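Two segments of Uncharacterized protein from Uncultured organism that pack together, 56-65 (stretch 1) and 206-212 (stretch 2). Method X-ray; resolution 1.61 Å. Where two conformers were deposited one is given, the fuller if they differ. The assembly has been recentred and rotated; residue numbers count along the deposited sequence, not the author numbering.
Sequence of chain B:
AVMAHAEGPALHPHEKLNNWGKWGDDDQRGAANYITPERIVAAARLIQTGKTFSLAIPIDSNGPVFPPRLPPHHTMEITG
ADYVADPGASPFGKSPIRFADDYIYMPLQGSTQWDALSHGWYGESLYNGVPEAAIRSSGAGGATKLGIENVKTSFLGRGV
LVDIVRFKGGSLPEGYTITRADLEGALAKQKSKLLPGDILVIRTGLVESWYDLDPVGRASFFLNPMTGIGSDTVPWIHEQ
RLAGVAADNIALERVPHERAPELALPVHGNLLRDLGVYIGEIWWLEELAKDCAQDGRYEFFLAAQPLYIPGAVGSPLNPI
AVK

Stretch 1, residues 56-65: AIPIDSNGPV
Stretch 2 (206-212) LVESWYD

An irregular segment, 56-65, packs against a short helical one in which 206-209 form a 3-10 turn and 210-212 keep helical phi/psi without the regular bonds. Ser209 N to Leu206 O (3.1 Å) and Trp210 N to Val207 O (3.2 Å) tie the turn. In stretch 1, phi/psi are -83/159 at Ile57, -161/-173 at Asp60, -104/-7 at Asn62 and -89/171 at Gly63. Register is set by Gly63 beside Tyr211 (CA to CA 7.2 Å) and Pro64 beside Trp210 (CA to CA 6.9 Å); the contact buries 375 Å².

One direct hydrogen bond crosses: Trp210 NE1 donates to Asn62 O at 2.8 Å, nearly straight at 175°. The CA-to-CB bond of Trp210 points toward stretch 1, and with chi1 166° (t) and chi2 -95° the indole satisfies its buried N-H at its edge, leaving a face for packing. Asn62 N donates to Asp60 OD1 (2.8 Å; Asp60 chi1 p).

That face receives Pro64 (phi/psi -75/137, C-gamma endo): CD lies 3.7 Å from the centroid of the Trp210 five-membered ring, 17° off the normal, a CH-pi contact. Proline suits the place, offering a rigid apolar edge and no N-H. Pro64 CG also meets Val207 CG2 at 4.2 Å, and Ile57 (chi1 p, chi2 t) brings CG2 to 4.1 Å from that same Val207 CG2; Val207 takes chi1 p.

Tyr211 (chi1 -75°, m; chi2 -81°) has its CA-to-CB bond sideways, but the side-chain end comes nearer, with Tyr211 OH 3.5 Å from Ile57 CB and 3.7 Å from Gly63 CA. An ideal CB on Gly63 would sit a tight 3.3 Å from Tyr211 OH and 3.1 Å from Pro64 CD, crowded by its own neighbour too.

Water completes the polar network. Tyr211 OH donates to water 1 (2.7 Å), which donates to Pro58 O (2.7 Å) and Asp60 OD1 (2.8 Å). Water 2 accepts from Asn62 ND2 (2.9 Å; chi1 t) and donates to Tyr211 O (2.8 Å).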

ATOM      1  N   ALA B  56      -0.999   9.794 -21.327  1.00  9.29           N
ATOM      2  CA  ALA B  56      -0.528   8.999 -20.198  1.00  8.68           C
ATOM      3  C   ALA B  56       0.066   7.661 -20.610  1.00 10.15           C
ATOM      4  O   ALA B  56      -0.370   7.041 -21.582  1.00  9.33           O
ATOM      5  CB  ALA B  56      -1.669   8.760 -19.221  1.00  8.36           C
ATOM      6  N   ILE B  57       1.030   7.206 -19.829  1.00  7.21           N
ATOM      7  CA  ILE B  57       1.424   5.794 -19.868  1.00  7.45           C
ATOM      8  C   ILE B  57       0.469   4.998 -18.979  1.00  7.97           C
ATOM      9  O   ILE B  57      -0.186   5.548 -18.087  1.00  8.82           O
ATOM     10  CB  ILE B  57       2.876   5.565 -19.418  1.00  7.78           C
ATOM     11  CG1 ILE B  57       3.131   6.022 -17.979  1.00  9.43           C
ATOM     12  CG2 ILE B  57       3.827   6.241 -20.372  1.00  9.80           C
ATOM     13  CD1 ILE B  57       4.355   5.338 -17.348  1.00  8.77           C
ATOM     14  N   PRO B  58       0.396   3.688 -19.210  1.00  7.57           N
ATOM     15  CA  PRO B  58      -0.458   2.897 -18.319  1.00  8.40           C
ATOM     16  C   PRO B  58       0.075   2.867 -16.901  1.00  7.26           C
ATOM     17  O   PRO B  58       1.302   2.716 -16.703  1.00  9.08           O
ATOM     18  CB  PRO B  58      -0.446   1.500 -18.949  1.00 11.20           C
ATOM     19  CG  PRO B  58       0.738   1.474 -19.845  1.00 14.74           C
ATOM     20  CD  PRO B  58       0.963   2.898 -20.303  1.00  8.96           C
ATOM     21  N   ILE B  59      -0.833   3.008 -15.939  1.00  8.75           N
ATOM     22  CA  ILE B  59      -0.505   2.811 -14.529  1.00  9.51           C
ATOM     23  C   ILE B  59      -0.530   1.317 -14.248  1.00  9.20           C
ATOM     24  O   ILE B  59      -1.600   0.704 -14.153  1.00 10.69           O
ATOM     25  CB  ILE B  59      -1.466   3.534 -13.606  1.00  9.32           C
ATOM     26  CG1 ILE B  59      -1.419   5.049 -13.885  1.00  8.28           C
ATOM     27  CG2 ILE B  59      -1.137   3.232 -12.140  1.00  8.36           C
ATOM     28  CD1 ILE B  59      -2.307   5.892 -13.035  1.00  8.64           C
ATOM     29  N   ASP B  60       0.660   0.756 -14.118  1.00  9.33           N
ATOM     30  CA  ASP B  60       0.850  -0.653 -13.850  1.00 10.02           C
ATOM     31  C   ASP B  60       2.271  -0.810 -13.317  1.00  9.23           C
ATOM     32  O   ASP B  60       2.940   0.199 -13.053  1.00 10.25           O
ATOM     33  CB  ASP B  60       0.572  -1.525 -15.091  1.00 12.51           C
ATOM     34  CG  ASP B  60       1.507  -1.245 -16.270  1.00 14.85           C
ATOM     35  OD1 ASP B  60       2.670  -0.847 -16.063  1.00 14.10           O
ATOM     36  OD2 ASP B  60       1.055  -1.439 -17.424  1.00 16.54           O
ATOM     37  N   SER B  61       2.746  -2.043 -13.135  1.00  9.61           N
ATOM     38  CA  SER B  61       4.040  -2.250 -12.505  1.00  9.82           C
ATOM     39  C   SER B  61       5.168  -2.399 -13.532  1.00 10.04           C
ATOM     40  O   SER B  61       6.311  -2.710 -13.169  1.00 11.90           O
ATOM     41  CB  SER B  61       3.989  -3.486 -11.598  1.00 13.96           C
ATOM     42  OG  SER B  61       2.985  -3.318 -10.603  1.00 13.99           O
ATOM     43  N   ASN B  62       4.843  -2.113 -14.790  0.55 10.69           N
ATOM     44  CA  ASN B  62       5.711  -2.381 -15.939  0.55 11.27           C
ATOM     45  C   ASN B  62       6.412  -1.129 -16.499  0.55 11.23           C
ATOM     46  O   ASN B  62       7.267  -1.219 -17.390  0.55 13.68           O
ATOM     47  CB  ASN B  62       4.863  -3.037 -17.039  0.55 11.97           C
ATOM     48  CG  ASN B  62       5.691  -3.583 -18.183  0.55 12.85           C
ATOM     49  OD1 ASN B  62       6.749  -4.176 -17.977  0.55 12.82           O
ATOM     50  ND2 ASN B  62       5.206  -3.372 -19.411  0.55 14.37           N
ATOM     51  N   GLY B  63       6.047   0.033 -15.973  1.00 12.18           N
ATOM     52  CA  GLY B  63       6.501   1.300 -16.515  1.00 11.98           C
ATOM     53  C   GLY B  63       7.811   1.812 -15.930  1.00 13.86           C
ATOM     54  O   GLY B  63       8.358   1.247 -14.975  1.00 13.79           O
ATOM     55  N   PRO B  64       8.353   2.878 -16.525  1.00 11.90           N
ATOM     56  CA  PRO B  64       9.573   3.446 -15.982  1.00 11.55           C
ATOM     57  C   PRO B  64       9.255   4.231 -14.721  1.00 15.27           C
ATOM     58  O   PRO B  64       8.264   4.970 -14.665  1.00 17.20           O
ATOM     59  CB  PRO B  64      10.072   4.351 -17.100  1.00 14.92           C
ATOM     60  CG  PRO B  64       8.802   4.793 -17.765  1.00 15.16           C
ATOM     61  CD  PRO B  64       7.845   3.640 -17.676  1.00 12.57           C
ATOM     62  N   VAL B  65      10.090   4.046 -13.723  1.00 17.26           N
ATOM     63  CA  VAL B  65       9.967   4.774 -12.486  1.00 16.61           C
ATOM     64  C   VAL B  65      11.380   4.859 -11.930  1.00 15.79           C
ATOM     65  O   VAL B  65      12.140   3.897 -11.953  1.00 16.40           O
ATOM     66  CB  VAL B  65       8.961   4.090 -11.531  1.00 23.92           C
ATOM     67  CG1 VAL B  65       9.317   2.623 -11.349  1.00 24.43           C
ATOM     68  CG2 VAL B  65       8.890   4.826 -10.225  1.00 27.77           C
ATOM     69  N   LEU B 206      12.137   9.551 -25.255  1.00  9.53           N
ATOM     70  CA  LEU B 206      12.832   8.627 -24.360  1.00 10.71           C
ATOM     71  C   LEU B 206      11.927   7.479 -23.882  1.00 10.62           C
ATOM     72  O   LEU B 206      12.343   6.306 -23.910  1.00 11.78           O
ATOM     73  CB  LEU B 206      13.430   9.380 -23.165  1.00  9.96           C
ATOM     74  CG  LEU B 206      14.267   8.508 -22.220  1.00 12.34           C
ATOM     75  CD1 LEU B 206      15.498   7.966 -22.921  1.00 15.48           C
ATOM     76  CD2 LEU B 206      14.660   9.234 -20.923  1.00 15.83           C
ATOM     77  N   VAL B 207      10.696   7.786 -23.468  1.00 10.63           N
ATOM     78  CA  VAL B 207       9.808   6.757 -22.940  1.00 13.57           C
ATOM     79  C   VAL B 207       9.423   5.727 -24.023  1.00 13.10           C
ATOM     80  O   VAL B 207       9.042   4.588 -23.705  1.00 11.95           O
ATOM     81  CB  VAL B 207       8.534   7.387 -22.307  1.00 13.76           C
ATOM     82  CG1 VAL B 207       7.671   8.032 -23.361  1.00 13.48           C
ATOM     83  CG2 VAL B 207       7.753   6.371 -21.523  1.00 19.03           C
ATOM     84  N   GLU B 208       9.591   6.087 -25.293  1.00 13.90           N
ATOM     85  CA  GLU B 208       9.236   5.188 -26.399  1.00  9.24           C
ATOM     86  C   GLU B 208      10.228   4.040 -26.541  1.00 14.97           C
ATOM     87  O   GLU B 208       9.997   3.103 -27.324  1.00 21.03           O
ATOM     88  CB  GLU B 208       9.143   5.973 -27.712  1.00 12.79           C
ATOM     89  CG  GLU B 208       8.037   7.017 -27.685  1.00 12.16           C
ATOM     90  CD  GLU B 208       8.057   8.003 -28.867  1.00 15.71           C
ATOM     91  OE1 GLU B 208       8.741   7.731 -29.883  1.00 16.13           O
ATOM     92  OE2 GLU B 208       7.354   9.033 -28.765  1.00 13.60           O
ATOM     93  N   SER B 209      11.323   4.117 -25.795  1.00 11.74           N
ATOM     94  CA  SER B 209      12.340   3.072 -25.820  1.00 15.93           C
ATOM     95  C   SER B 209      12.264   2.120 -24.624  1.00 13.84           C
ATOM     96  O   SER B 209      12.960   1.114 -24.600  1.00 15.52           O
ATOM     97  CB  SER B 209      13.745   3.697 -25.888  1.00 16.03           C
ATOM     98  OG  SER B 209      14.140   4.335 -24.667  1.00 18.64           O
ATOM     99  N   TRP B 210      11.403   2.405 -23.656  1.00 11.32           N
ATOM    100  CA  TRP B 210      11.418   1.663 -22.395  1.00  9.78           C
ATOM    101  C   TRP B 210      10.797   0.270 -22.470  1.00 10.95           C
ATOM    102  O   TRP B 210      11.349  -0.707 -21.947  1.00 10.48           O
ATOM    103  CB  TRP B 210      10.681   2.474 -21.321  1.00 10.53           C
ATOM    104  CG  TRP B 210      10.342   1.680 -20.090  1.00 10.47           C
ATOM    105  CD1 TRP B 210       9.161   1.046 -19.809  1.00  9.02           C
ATOM    106  CD2 TRP B 210      11.197   1.438 -18.972  1.00 11.53           C
ATOM    107  NE1 TRP B 210       9.234   0.428 -18.591  1.00 10.90           N
ATOM    108  CE2 TRP B 210      10.471   0.659 -18.053  1.00 10.27           C
ATOM    109  CE3 TRP B 210      12.507   1.804 -18.662  1.00 10.73           C
ATOM    110  CZ2 TRP B 210      11.016   0.232 -16.853  1.00 11.44           C
ATOM    111  CZ3 TRP B 210      13.040   1.385 -17.475  1.00 10.45           C
ATOM    112  CH2 TRP B 210      12.292   0.609 -16.579  1.00 11.93           C
ATOM    113  N   TYR B 211       9.623   0.173 -23.076  1.00 10.94           N
ATOM    114  CA  TYR B 211       8.798  -1.025 -22.882  1.00  9.88           C
ATOM    115  C   TYR B 211       9.356  -2.294 -23.531  1.00 12.39           C
ATOM    116  O   TYR B 211       9.109  -3.395 -23.031  1.00 16.57           O
ATOM    117  CB  TYR B 211       7.379  -0.721 -23.357  1.00 11.27           C
ATOM    118  CG  TYR B 211       6.658   0.160 -22.366  1.00 11.65           C
ATOM    119  CD1 TYR B 211       6.086  -0.386 -21.226  1.00 13.78           C
ATOM    120  CD2 TYR B 211       6.612   1.538 -22.528  1.00 13.15           C
ATOM    121  CE1 TYR B 211       5.443   0.410 -20.293  1.00 13.16           C
ATOM    122  CE2 TYR B 211       5.969   2.351 -21.589  1.00 12.26           C
ATOM    123  CZ  TYR B 211       5.386   1.770 -20.479  1.00 12.32           C
ATOM    124  OH  TYR B 211       4.742   2.552 -19.521  1.00 12.26           O
ATOM    125  N   ASP B 212      10.177  -2.152 -24.564  1.00 12.72           N
ATOM    126  CA  ASP B 212      10.816  -3.330 -25.139  1.00 12.65           C
ATOM    127  C   ASP B 212      12.030  -3.838 -24.359  1.00 13.80           C
ATOM    128  O   ASP B 212      12.510  -4.930 -24.637  1.00 15.78           O
ATOM    129  CB  ASP B 212      11.248  -3.052 -26.571  1.00 16.05           C
ATOM    130  CG  ASP B 212      10.073  -2.898 -27.517  1.00 26.08           C
ATOM    131  OD1 ASP B 212       8.978  -3.413 -27.191  1.00 24.17           O
ATOM    132  OD2 ASP B 212      10.263  -2.286 -28.589  1.00 35.99           O
TER
HETATM  133  O   HOH W   1       3.482   1.403 -17.477  1.00 13.25           O
HETATM  134  O   HOH W   2       6.737  -4.106 -21.801  1.00 32.59           O